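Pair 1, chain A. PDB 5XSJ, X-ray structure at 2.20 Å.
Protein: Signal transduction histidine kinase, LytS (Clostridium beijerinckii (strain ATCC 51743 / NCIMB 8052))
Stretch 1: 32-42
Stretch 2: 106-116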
# COMPACT_ATOMS: atom_id res chain seq x y z
N SER A 32 13.49 -5.61 16.41
CA SER A 32 12.53 -5.13 17.41
C SER A 32 11.08 -5.35 16.93
O SER A 32 10.24 -5.83 17.70
CB SER A 32 12.76 -3.65 17.71
OG SER A 32 11.78 -3.15 18.59
N LEU A 33 10.81 -5.00 15.67
CA LEU A 33 9.49 -5.16 15.06
C LEU A 33 9.07 -6.62 15.04
O LEU A 33 7.95 -6.96 15.41
CB LEU A 33 9.49 -4.60 13.62
CG LEU A 33 8.15 -4.74 12.87
CD1 LEU A 33 7.02 -3.94 13.54
CD2 LEU A 33 8.28 -4.36 11.40
N ASP A 34 9.98 -7.48 14.61
CA ASP A 34 9.71 -8.90 14.48
C ASP A 34 9.32 -9.52 15.82
O ASP A 34 8.34 -10.27 15.92
CB ASP A 34 10.94 -9.59 13.89
CG ASP A 34 10.72 -11.07 13.65
OD1 ASP A 34 9.55 -11.49 13.52
OD2 ASP A 34 11.73 -11.80 13.59
N ASN A 35 10.08 -9.19 16.87
CA ASN A 35 9.78 -9.70 18.19
C ASN A 35 8.48 -9.12 18.72
O ASN A 35 7.67 -9.85 19.28
CB ASN A 35 10.95 -9.42 19.14
CG ASN A 35 12.09 -10.39 18.94
OD1 ASN A 35 12.03 -11.51 19.41
ND2 ASN A 35 13.12 -9.97 18.20
N PHE A 36 8.29 -7.82 18.51
CA PHE A 36 7.02 -7.15 18.84
C PHE A 36 5.82 -7.88 18.22
O PHE A 36 4.87 -8.21 18.92
CB PHE A 36 7.06 -5.70 18.35
CG PHE A 36 5.73 -5.00 18.36
CD1 PHE A 36 5.15 -4.59 19.55
CD2 PHE A 36 5.06 -4.74 17.17
CE1 PHE A 36 3.92 -3.94 19.56
CE2 PHE A 36 3.84 -4.09 17.17
CZ PHE A 36 3.26 -3.69 18.37
N ASN A 37 5.88 -8.11 16.91
CA ASN A 37 4.85 -8.85 16.19
C ASN A 37 4.55 -10.20 16.83
O ASN A 37 3.39 -10.53 17.11
CB ASN A 37 5.26 -9.06 14.73
CG ASN A 37 5.14 -7.78 13.89
OD1 ASN A 37 4.42 -6.85 14.24
ND2 ASN A 37 5.84 -7.76 12.76
N GLN A 38 5.58 -10.99 17.05
CA GLN A 38 5.41 -12.31 17.68
C GLN A 38 4.81 -12.19 19.06
O GLN A 38 3.99 -13.03 19.45
CB GLN A 38 6.74 -13.06 17.75
CG GLN A 38 7.31 -13.43 16.38
CD GLN A 38 8.70 -14.01 16.49
OE1 GLN A 38 8.91 -15.05 17.14
NE2 GLN A 38 9.67 -13.33 15.92
N TYR A 39 5.19 -11.16 19.81
CA TYR A 39 4.65 -11.00 21.15
C TYR A 39 3.15 -10.75 21.13
O TYR A 39 2.40 -11.39 21.87
CB TYR A 39 5.34 -9.87 21.90
CG TYR A 39 4.78 -9.67 23.29
CD1 TYR A 39 4.91 -10.66 24.27
CD2 TYR A 39 4.11 -8.50 23.63
CE1 TYR A 39 4.39 -10.49 25.55
CE2 TYR A 39 3.59 -8.31 24.91
CZ TYR A 39 3.73 -9.32 25.86
OH TYR A 39 3.23 -9.14 27.13
N ILE A 40 2.71 -9.82 20.28
CA ILE A 40 1.29 -9.51 20.17
C ILE A 40 0.49 -10.73 19.70
O ILE A 40 -0.66 -10.91 20.11
CB ILE A 40 1.04 -8.33 19.19
CG1 ILE A 40 1.71 -7.05 19.70
CG2 ILE A 40 -0.46 -8.10 18.96
CD1 ILE A 40 1.43 -6.77 21.18
N LEU A 41 1.09 -11.57 18.86
CA LEU A 41 0.39 -12.73 18.32
C LEU A 41 0.37 -13.95 19.24
O LEU A 41 -0.47 -14.82 19.05
CB LEU A 41 1.00 -13.16 16.98
CG LEU A 41 0.85 -12.23 15.77
CD1 LEU A 41 0.93 -13.05 14.49
CD2 LEU A 41 -0.44 -11.43 15.83
N ASN A 42 1.27 -14.02 20.22
CA ASN A 42 1.30 -15.20 21.12
C ASN A 42 1.61 -14.93 22.60
O ASN A 42 1.28 -15.74 23.46
CB ASN A 42 2.31 -16.21 20.59
CG ASN A 42 2.28 -17.53 21.38
OD1 ASN A 42 1.22 -18.15 21.53
ND2 ASN A 42 3.43 -17.93 21.91
N PHE A 106 -9.38 -2.16 19.45
CA PHE A 106 -8.77 -1.08 20.22
C PHE A 106 -7.28 -0.86 19.95
O PHE A 106 -6.77 0.22 20.22
CB PHE A 106 -9.01 -1.30 21.72
CG PHE A 106 -10.45 -1.19 22.10
CD1 PHE A 106 -11.11 0.03 22.00
CD2 PHE A 106 -11.17 -2.30 22.53
CE1 PHE A 106 -12.46 0.15 22.33
CE2 PHE A 106 -12.52 -2.19 22.86
CZ PHE A 106 -13.16 -0.97 22.76
N TYR A 107 -6.58 -1.87 19.42
CA TYR A 107 -5.17 -1.64 19.09
C TYR A 107 -4.80 -1.90 17.63
O TYR A 107 -3.62 -1.90 17.29
CB TYR A 107 -4.26 -2.47 20.00
CG TYR A 107 -4.50 -3.97 20.02
CD1 TYR A 107 -3.80 -4.82 19.17
CD2 TYR A 107 -5.38 -4.54 20.93
CE1 TYR A 107 -4.00 -6.18 19.20
CE2 TYR A 107 -5.59 -5.91 20.98
CZ TYR A 107 -4.89 -6.73 20.11
OH TYR A 107 -5.10 -8.09 20.14
N TYR A 108 -5.81 -2.09 16.79
CA TYR A 108 -5.58 -2.34 15.37
C TYR A 108 -4.74 -1.23 14.73
O TYR A 108 -3.73 -1.50 14.09
CB TYR A 108 -6.91 -2.48 14.63
CG TYR A 108 -6.77 -2.51 13.13
CD1 TYR A 108 -6.40 -3.68 12.47
CD2 TYR A 108 -6.98 -1.36 12.37
CE1 TYR A 108 -6.25 -3.71 11.08
CE2 TYR A 108 -6.83 -1.38 10.99
CZ TYR A 108 -6.47 -2.55 10.35
OH TYR A 108 -6.33 -2.55 8.98
N ASP A 109 -5.16 0.02 14.94
CA ASP A 109 -4.45 1.17 14.39
C ASP A 109 -3.01 1.28 14.87
O ASP A 109 -2.09 1.44 14.07
CB ASP A 109 -5.20 2.46 14.74
CG ASP A 109 -6.45 2.66 13.91
OD1 ASP A 109 -6.68 1.83 13.00
OD2 ASP A 109 -7.20 3.63 14.17
N ASP A 110 -2.81 1.20 16.19
CA ASP A 110 -1.47 1.24 16.77
C ASP A 110 -0.61 0.11 16.26
O ASP A 110 0.57 0.28 16.03
CB ASP A 110 -1.54 1.17 18.30
CG ASP A 110 -2.04 2.45 18.92
OD1 ASP A 110 -1.73 3.53 18.38
OD2 ASP A 110 -2.73 2.38 19.97
N PHE A 111 -1.22 -1.06 16.11
CA PHE A 111 -0.50 -2.26 15.68
C PHE A 111 -0.00 -2.06 14.26
O PHE A 111 1.16 -2.34 13.95
CB PHE A 111 -1.43 -3.48 15.77
CG PHE A 111 -0.73 -4.79 15.71
CD1 PHE A 111 0.62 -4.90 16.00
CD2 PHE A 111 -1.42 -5.94 15.34
CE1 PHE A 111 1.27 -6.13 15.95
CE2 PHE A 111 -0.79 -7.16 15.30
CZ PHE A 111 0.57 -7.26 15.60
N VAL A 112 -0.90 -1.59 13.40
CA VAL A 112 -0.57 -1.24 12.03
C VAL A 112 0.45 -0.11 11.95
O VAL A 112 1.43 -0.21 11.21
CB VAL A 112 -1.85 -0.83 11.26
CG1 VAL A 112 -1.51 -0.13 9.96
CG2 VAL A 112 -2.70 -2.06 11.00
N ALA A 113 0.23 0.97 12.70
CA ALA A 113 1.15 2.10 12.65
C ALA A 113 2.57 1.69 13.04
O ALA A 113 3.54 2.10 12.40
CB ALA A 113 0.67 3.24 13.55
N ALA A 114 2.70 0.84 14.06
CA ALA A 114 4.03 0.35 14.46
C ALA A 114 4.76 -0.33 13.31
O ALA A 114 5.95 -0.09 13.11
CB ALA A 114 3.90 -0.60 15.64
N LYS A 115 4.07 -1.16 12.54
CA LYS A 115 4.67 -1.78 11.34
C LYS A 115 5.06 -0.74 10.32
O LYS A 115 6.15 -0.79 9.74
CB LYS A 115 3.70 -2.75 10.66
CG LYS A 115 3.08 -3.81 11.56
CD LYS A 115 1.95 -4.54 10.79
CE LYS A 115 1.29 -5.59 11.63
NZ LYS A 115 2.34 -6.52 12.15
N ASN A 116 4.13 0.17 10.04
CA ASN A 116 4.37 1.24 9.06
C ASN A 116 5.53 2.10 9.49
O ASN A 116 6.41 2.40 8.70
CB ASN A 116 3.12 2.13 8.87
CG ASN A 116 2.00 1.42 8.12
OD1 ASN A 116 2.24 0.47 7.38
ND2 ASN A 116 0.77 1.90 8.30
O HOH W 1 -3.25 -10.03 19.80

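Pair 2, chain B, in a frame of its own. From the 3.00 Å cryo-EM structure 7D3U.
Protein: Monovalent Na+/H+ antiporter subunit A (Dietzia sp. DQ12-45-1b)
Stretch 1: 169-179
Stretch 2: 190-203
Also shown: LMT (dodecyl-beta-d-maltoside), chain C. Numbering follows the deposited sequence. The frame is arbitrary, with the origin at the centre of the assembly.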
# COMPACT_ATOMS: atom_id res chain seq x y z
N THR B 169 -20.40 -5.66 22.15
CA THR B 169 -20.99 -4.33 22.14
C THR B 169 -21.68 -4.03 23.47
O THR B 169 -21.56 -2.92 23.99
CB THR B 169 -21.96 -4.19 20.98
OG1 THR B 169 -21.28 -4.47 19.75
CG2 THR B 169 -22.52 -2.78 20.92
N ALA B 170 -22.39 -5.01 24.02
CA ALA B 170 -23.02 -4.81 25.33
C ALA B 170 -21.97 -4.56 26.41
O ALA B 170 -22.15 -3.70 27.27
CB ALA B 170 -23.89 -6.00 25.68
N ALA B 171 -20.87 -5.32 26.37
CA ALA B 171 -19.81 -5.13 27.35
C ALA B 171 -19.19 -3.75 27.24
O ALA B 171 -18.97 -3.07 28.25
CB ALA B 171 -18.74 -6.21 27.18
N ALA B 172 -18.90 -3.31 26.01
CA ALA B 172 -18.30 -2.00 25.83
C ALA B 172 -19.25 -0.89 26.25
O ALA B 172 -18.83 0.11 26.84
CB ALA B 172 -17.87 -1.81 24.38
N LEU B 173 -20.55 -1.05 25.97
CA LEU B 173 -21.53 -0.06 26.40
C LEU B 173 -21.61 0.02 27.91
O LEU B 173 -21.62 1.11 28.49
CB LEU B 173 -22.90 -0.39 25.81
CG LEU B 173 -23.12 0.04 24.36
CD1 LEU B 173 -24.37 -0.60 23.80
CD2 LEU B 173 -23.21 1.55 24.28
N MET B 174 -21.64 -1.14 28.58
CA MET B 174 -21.70 -1.14 30.04
C MET B 174 -20.41 -0.62 30.65
O MET B 174 -20.42 -0.10 31.77
CB MET B 174 -22.02 -2.54 30.55
CG MET B 174 -23.41 -3.02 30.20
SD MET B 174 -23.75 -4.68 30.80
CE MET B 174 -22.45 -5.60 29.99
N VAL B 175 -19.29 -0.76 29.95
CA VAL B 175 -18.02 -0.26 30.47
C VAL B 175 -17.95 1.26 30.33
O VAL B 175 -17.54 1.96 31.26
CB VAL B 175 -16.84 -0.94 29.76
CG1 VAL B 175 -15.56 -0.15 29.96
CG2 VAL B 175 -16.67 -2.36 30.27
N VAL B 176 -18.36 1.79 29.18
CA VAL B 176 -18.29 3.24 29.00
C VAL B 176 -19.37 3.95 29.80
O VAL B 176 -19.20 5.11 30.18
CB VAL B 176 -18.37 3.60 27.50
CG1 VAL B 176 -17.25 2.93 26.73
CG2 VAL B 176 -19.72 3.23 26.93
N ARG B 177 -20.49 3.28 30.08
CA ARG B 177 -21.54 3.92 30.85
C ARG B 177 -21.25 3.87 32.35
O ARG B 177 -21.12 4.90 33.01
CB ARG B 177 -22.89 3.27 30.56
CG ARG B 177 -24.04 3.88 31.34
CD ARG B 177 -24.58 5.11 30.64
NE ARG B 177 -25.70 5.71 31.36
CZ ARG B 177 -26.70 6.36 30.77
NH1 ARG B 177 -26.73 6.49 29.45
NH2 ARG B 177 -27.68 6.87 31.51
N THR B 178 -21.13 2.66 32.90
CA THR B 178 -20.92 2.50 34.33
C THR B 178 -19.47 2.74 34.76
O THR B 178 -19.18 2.69 35.96
CB THR B 178 -21.34 1.10 34.77
OG1 THR B 178 -20.28 0.17 34.52
CG2 THR B 178 -22.58 0.66 34.02
N GLY B 179 -18.57 3.00 33.82
CA GLY B 179 -17.20 3.35 34.14
C GLY B 179 -16.36 2.25 34.74
O GLY B 179 -15.18 2.49 35.04
N PRO B 190 -27.20 1.83 39.16
CA PRO B 190 -28.50 2.50 39.08
C PRO B 190 -28.85 2.95 37.67
O PRO B 190 -29.82 3.68 37.47
CB PRO B 190 -28.33 3.69 40.02
CG PRO B 190 -26.88 3.98 39.99
CD PRO B 190 -26.20 2.65 39.87
N VAL B 191 -28.07 2.52 36.67
CA VAL B 191 -28.34 2.91 35.30
C VAL B 191 -29.55 2.16 34.75
O VAL B 191 -30.31 2.71 33.94
CB VAL B 191 -27.10 2.70 34.42
CG1 VAL B 191 -26.61 1.27 34.53
CG2 VAL B 191 -27.38 3.06 32.98
N TRP B 192 -29.76 0.92 35.17
CA TRP B 192 -30.89 0.13 34.68
C TRP B 192 -32.24 0.69 35.11
O TRP B 192 -33.26 0.27 34.55
CB TRP B 192 -30.75 -1.32 35.15
CG TRP B 192 -29.37 -1.85 35.02
CD1 TRP B 192 -28.49 -2.11 36.03
CD2 TRP B 192 -28.69 -2.18 33.80
NE1 TRP B 192 -27.31 -2.58 35.52
CE2 TRP B 192 -27.41 -2.63 34.15
CE3 TRP B 192 -29.05 -2.13 32.45
CZ2 TRP B 192 -26.48 -3.04 33.20
CZ3 TRP B 192 -28.12 -2.54 31.51
CH2 TRP B 192 -26.86 -2.99 31.89
N SER B 193 -32.27 1.61 36.07
CA SER B 193 -33.50 2.24 36.50
C SER B 193 -33.59 3.72 36.17
O SER B 193 -34.68 4.29 36.24
CB SER B 193 -33.69 2.06 38.02
OG SER B 193 -33.20 0.80 38.44
N ALA B 194 -32.47 4.35 35.80
CA ALA B 194 -32.49 5.77 35.48
C ALA B 194 -33.08 6.03 34.10
O ALA B 194 -34.08 6.74 33.97
CB ALA B 194 -31.07 6.34 35.58
N ASP B 195 -32.48 5.45 33.07
CA ASP B 195 -32.96 5.62 31.70
C ASP B 195 -33.24 4.25 31.09
O ASP B 195 -32.31 3.45 30.93
CB ASP B 195 -31.95 6.38 30.85
CG ASP B 195 -30.56 5.79 30.93
OD1 ASP B 195 -30.25 5.15 31.95
OD2 ASP B 195 -29.78 5.98 29.97
N PRO B 196 -34.49 3.94 30.75
CA PRO B 196 -34.78 2.63 30.14
C PRO B 196 -34.31 2.52 28.70
O PRO B 196 -34.27 1.40 28.17
CB PRO B 196 -36.31 2.53 30.23
CG PRO B 196 -36.75 3.65 31.13
CD PRO B 196 -35.72 4.72 30.98
N ALA B 197 -33.96 3.63 28.04
CA ALA B 197 -33.49 3.56 26.67
C ALA B 197 -32.12 2.90 26.55
O ALA B 197 -31.73 2.49 25.46
CB ALA B 197 -33.44 4.96 26.06
N PHE B 198 -31.39 2.79 27.66
CA PHE B 198 -30.11 2.09 27.69
C PHE B 198 -30.27 0.64 28.09
O PHE B 198 -29.67 -0.25 27.48
CB PHE B 198 -29.15 2.79 28.65
CG PHE B 198 -27.80 2.15 28.73
CD1 PHE B 198 -26.85 2.38 27.75
CD2 PHE B 198 -27.47 1.33 29.79
CE1 PHE B 198 -25.60 1.80 27.83
CE2 PHE B 198 -26.22 0.74 29.87
CZ PHE B 198 -25.29 0.98 28.89
N ALA B 199 -31.07 0.38 29.13
CA ALA B 199 -31.36 -0.99 29.51
C ALA B 199 -32.06 -1.75 28.40
O ALA B 199 -31.85 -2.95 28.24
CB ALA B 199 -32.20 -1.02 30.79
N ALA B 200 -32.88 -1.06 27.59
CA ALA B 200 -33.54 -1.72 26.47
C ALA B 200 -32.53 -2.16 25.42
O ALA B 200 -32.59 -3.29 24.92
CB ALA B 200 -34.59 -0.79 25.87
N VAL B 201 -31.60 -1.27 25.07
CA VAL B 201 -30.57 -1.61 24.09
C VAL B 201 -29.71 -2.76 24.61
O VAL B 201 -29.40 -3.70 23.87
CB VAL B 201 -29.72 -0.37 23.76
CG1 VAL B 201 -28.39 -0.78 23.16
CG2 VAL B 201 -30.48 0.55 22.83
N ILE B 202 -29.32 -2.71 25.88
CA ILE B 202 -28.49 -3.76 26.44
C ILE B 202 -29.24 -5.08 26.48
O ILE B 202 -28.67 -6.15 26.21
CB ILE B 202 -27.97 -3.36 27.83
CG1 ILE B 202 -27.00 -2.19 27.70
CG2 ILE B 202 -27.28 -4.52 28.51
CD1 ILE B 202 -25.89 -2.43 26.71
N ALA B 203 -30.54 -5.04 26.79
CA ALA B 203 -31.34 -6.25 26.80
C ALA B 203 -31.44 -6.87 25.42
O ALA B 203 -31.31 -8.08 25.26
CB ALA B 203 -32.73 -5.96 27.35
C1B LMT C . -25.20 6.35 24.58
C2B LMT C . -24.58 7.75 24.40
C3B LMT C . -23.05 7.65 24.35
C4B LMT C . -22.53 6.73 25.49
C5B LMT C . -23.20 5.36 25.33
C6B LMT C . -23.70 4.86 26.68
O1B LMT C . -26.24 6.22 23.67
O2B LMT C . -25.06 8.24 23.21
O3B LMT C . -22.46 8.88 24.37
O4' LMT C . -21.17 6.59 25.42
O5B LMT C . -24.24 5.36 24.38
O6B LMT C . -23.74 5.89 27.58
C1' LMT C . -28.52 4.40 21.26
C2' LMT C . -29.34 4.76 22.52
C3' LMT C . -28.54 5.66 23.49
C4' LMT C . -27.13 5.14 23.83
C5' LMT C . -26.70 4.06 22.80
C6' LMT C . -26.93 2.61 23.18
O1' LMT C . -28.89 3.17 20.77
O2' LMT C . -30.46 5.44 22.12
O3' LMT C . -29.24 5.84 24.65
O5' LMT C . -27.11 4.37 21.48
O6' LMT C . -25.96 1.90 22.53
C1 LMT C . -28.28 2.84 19.54
C2 LMT C . -27.62 1.52 19.80
C3 LMT C . -26.54 1.11 18.85
C4 LMT C . -25.42 0.53 19.68
C5 LMT C . -24.47 -0.22 18.82
C6 LMT C . -25.11 -1.40 18.16
C7 LMT C . -24.06 -2.29 17.58
C8 LMT C . -24.68 -3.57 17.16
C9 LMT C . -23.69 -4.62 16.74
C10 LMT C . -24.44 -5.66 15.97
C11 LMT C . -23.54 -6.78 15.55
C12 LMT C . -24.25 -7.79 14.72

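Both pairs are two helices packed side by side and running in nearly opposite directions. The angle between their N-to-C directions is 159° in pair 1 and 154° in pair 2. The axes approach to 10.8 Å and 10.2 Å. Fourteen central residues superpose with an RMSD of 0.6 Å. The first helices match from Ser A32 on Thr B169 to Leu A41 on Thr B178. The second match from Asp A109 on Pro B196 to Asn A116 on Ala B203.

The central shared residue is a phenylalanine, Phe A111 in pair 1 and Phe B198 in pair 2. Both have chi1 t. Phe A111 is a knob among Phe A36, Asn A37, Ile A40 and Leu A41. Ile A40 CG2 lies over one face of its ring, 3.9 Å from the ring centroid. Arg B177 takes the place of Ile A40 in pair 2. Its CG lies over one face of the Phe B198 ring, 4.2 Å from the centroid. An aliphatic carbon thus covers the ring in both pairs.

Beyond CG, the Arg B177 side chain rises farther from the ring, and its CZ is still over the face, 5.2 Å from the Phe B198 ring centroid, a distance that allows at most a weak cation-pi attraction. Its NH2 forms a salt bridge with OD2 of Asp B195, at 2.8 Å. Asp B195 matches Tyr A108, which makes no contact with the first helix. In pair 1 a water links the two stretches. It donates to the backbone O of Ile A40 at 2.8 Å and to OH of Tyr A107 at 2.7 Å.

Phe A36 matches Leu B173. Phe A36 CE2 meets Phe A111 CE1 at 3.5 Å and Ala A114 CB at 3.8 Å. Leu B173 CB lies 4.0 Å from Phe B198 CE1, and its CD1 lies 4.1 Å from Val B201 CG1. Val B201 matches Ala A114. A large ring beside an alanine in pair 1 thus corresponds to a leucine beside a valine in pair 2.

The chemistry also changes at Asn A37 and Lys A115, which match Met B174 and Ile B202. Lys A115 NZ donates a hydrogen bond to Asn A37 OD1 at 3.0 Å. The pair 2 contact is apolar, with Met B174 SD 4.2 Å from Ile B202 CG2. Ile B202 CD1 also packs 3.7 Å from Leu B173 CB and 4.2 Å from Ala B170 CB. Ala B170 matches Leu A33, whose CD1 reaches Lys A115 CA at 3.9 Å.

Pair 2 also borders a bound dodecyl-beta-d-maltoside. Its O6' lies 3.2 Å from Leu B173 CD1, and its O6B lies 3.3 Å from Arg B177 CD.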